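Local structure of N-ACETYLMURAMOYL-L-ALANINE AMIDASE CwlV (Paenibacillus polymyxa, 1JWQ) at residues A8-K13 / S78-S83. The protein probably cleaves the amide link between N-acetylmuramic acid and L-alanine in bacterial cell-wall peptidoglycan, using a zinc-binding catalytic domain. Sequence-based numbering, arbitrary orientation.
Sequences AGHGAK and SIHANS. With ZN (zinc ion), chain B.
His10 and His80 converge on a zinc ion in the catalytic domain of an Amidase_3-type amidase, an open alpha-beta-alpha fold. The metal sits at the C-terminal ends of the parallel neighbouring strands 2-8 and 75-82. His10 binds it through NE2, at the tip of its ring, at 2.1 Å, His80 through ND1, beside CG, at 2.2 Å. Glu26, at the start of helix 26-42, is the third protein ligand, and two waters complete the site. The two imidazoles stand nearly perpendicular, their planes at 89°. His10 NE2 lies near the plane of the His80 ring, 3.2 Å from His80 ND1; the shared zinc accounts for this closeness, not a hydrogen bond. CG is anti to the carbonyl carbon in both histidines (chi1 -45° in His10, -70° in His80), and from there each ring reaches the metal with a different nitrogen. The ring nitrogens remote from the metal are also held. His10 ND1 is hydrogen-bonded to Asp14, a second-shell carboxylate that helps fix the ring's rotation and may strengthen its donation to zinc. His80 NE2 makes a weak, bent bond to Ser78 OG, 2.9 Å away and near the ring plane. Ser78 OG is in turn hydrogen-bonded to Asp7 OD1. Gly9, which has no side chain, packs over one face of the His80 ring, its CA 3.8 Å from the ring centroid in a CH-pi contact. The parallel pairing of Ala8 with Ile79 ends here with Gly9 N donating to Ile79 O at 3.0 Å. Beyond the rings, the zinc-bound water 1 donates to Ala81 O over 2.9 Å.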
loop_
_atom_site.group_PDB
_atom_site.type_symbol
_atom_site.label_atom_id
_atom_site.label_comp_id
_atom_site.label_asym_id
_atom_site.label_seq_id
_atom_site.Cartn_x
_atom_site.Cartn_y
_atom_site.Cartn_z
ATOM N N ALA A 8 0.296 -1.184 -6.584
ATOM C CA ALA A 8 1.178 -2.224 -6.063
ATOM C C ALA A 8 2.569 -1.826 -6.525
ATOM O O ALA A 8 2.868 -1.872 -7.714
ATOM C CB ALA A 8 0.799 -3.583 -6.646
ATOM N N GLY A 9 3.414 -1.426 -5.583
ATOM C CA GLY A 9 4.750 -0.992 -5.932
ATOM C C GLY A 9 5.580 -1.968 -6.739
ATOM O O GLY A 9 5.454 -3.187 -6.593
ATOM N N HIS A 10 6.416 -1.416 -7.611
ATOM C CA HIS A 10 7.329 -2.196 -8.435
ATOM C C HIS A 10 6.629 -3.111 -9.433
ATOM O O HIS A 10 5.469 -2.894 -9.777
ATOM C CB HIS A 10 8.244 -2.993 -7.511
ATOM C CG HIS A 10 8.776 -2.179 -6.374
ATOM N ND1 HIS A 10 9.659 -1.137 -6.561
ATOM C CD2 HIS A 10 8.464 -2.177 -5.057
ATOM C CE1 HIS A 10 9.862 -0.525 -5.406
ATOM N NE2 HIS A 10 9.149 -1.135 -4.479
ATOM N N GLY A 11 7.348 -4.122 -9.910
ATOM C CA GLY A 11 6.756 -5.043 -10.862
ATOM C C GLY A 11 7.671 -5.396 -12.014
ATOM O O GLY A 11 8.497 -4.586 -12.441
ATOM N N ALA A 12 7.518 -6.616 -12.514
ATOM C CA ALA A 12 8.317 -7.108 -13.627
ATOM C C ALA A 12 9.804 -7.016 -13.303
ATOM O O ALA A 12 10.257 -7.563 -12.298
ATOM C CB ALA A 12 7.992 -6.313 -14.891
ATOM N N LYS A 13 10.561 -6.319 -14.144
ATOM C CA LYS A 13 11.996 -6.187 -13.932
ATOM C C LYS A 13 12.339 -5.563 -12.584
ATOM O O LYS A 13 13.431 -5.779 -12.065
ATOM C CB LYS A 13 12.638 -5.385 -15.070
ATOM C CG LYS A 13 12.092 -3.980 -15.261
ATOM C CD LYS A 13 12.769 -3.308 -16.448
ATOM C CE LYS A 13 12.272 -1.887 -16.643
ATOM N NZ LYS A 13 12.911 -1.230 -17.816
ATOM N N SER A 78 -0.465 3.476 -2.316
ATOM C CA SER A 78 0.613 2.680 -2.882
ATOM C C SER A 78 1.022 1.688 -1.801
ATOM O O SER A 78 1.255 2.072 -0.656
ATOM C CB SER A 78 1.791 3.570 -3.275
ATOM O OG SER A 78 2.755 2.819 -3.992
ATOM N N ILE A 79 1.077 0.410 -2.164
ATOM C CA ILE A 79 1.423 -0.643 -1.222
ATOM C C ILE A 79 2.834 -1.162 -1.466
ATOM O O ILE A 79 3.194 -1.532 -2.582
ATOM C CB ILE A 79 0.417 -1.807 -1.309
ATOM C CG1 ILE A 79 -0.995 -1.293 -1.001
ATOM C CG2 ILE A 79 0.802 -2.895 -0.319
ATOM C CD1 ILE A 79 -2.081 -2.364 -1.112
ATOM N N HIS A 80 3.620 -1.173 -0.398
ATOM C CA HIS A 80 5.011 -1.597 -0.454
ATOM C C HIS A 80 5.404 -2.433 0.758
ATOM O O HIS A 80 4.642 -2.573 1.712
ATOM C CB HIS A 80 5.918 -0.362 -0.498
ATOM C CG HIS A 80 5.857 0.393 -1.788
ATOM N ND1 HIS A 80 6.849 0.316 -2.740
ATOM C CD2 HIS A 80 4.926 1.245 -2.281
ATOM C CE1 HIS A 80 6.536 1.088 -3.764
ATOM N NE2 HIS A 80 5.374 1.664 -3.512
ATOM N N ALA A 81 6.610 -2.990 0.692
ATOM C CA ALA A 81 7.191 -3.772 1.778
ATOM C C ALA A 81 8.564 -3.125 1.930
ATOM O O ALA A 81 9.198 -2.760 0.934
ATOM C CB ALA A 81 7.322 -5.238 1.392
ATOM N N ASN A 82 9.013 -2.986 3.172
ATOM C CA ASN A 82 10.269 -2.316 3.489
ATOM C C ASN A 82 11.510 -3.208 3.542
ATOM O O ASN A 82 11.421 -4.435 3.515
ATOM C CB ASN A 82 10.096 -1.603 4.835
ATOM C CG ASN A 82 10.692 -0.211 4.850
ATOM O OD1 ASN A 82 10.272 0.638 5.639
ATOM N ND2 ASN A 82 11.674 0.031 3.995
ATOM N N SER A 83 12.670 -2.569 3.620
ATOM C CA SER A 83 13.934 -3.284 3.705
ATOM C C SER A 83 14.945 -2.397 4.404
ATOM O O SER A 83 14.951 -1.178 4.216
ATOM C CB SER A 83 14.448 -3.654 2.315
ATOM O OG SER A 83 15.539 -4.551 2.417
HETATM ZN ZN ZN B . 8.804 -0.597 -2.466
HETATM O O HOH W 1 9.500 -0.274 -0.595
HETATM O O HOH W 2 9.840 1.376 -2.808
#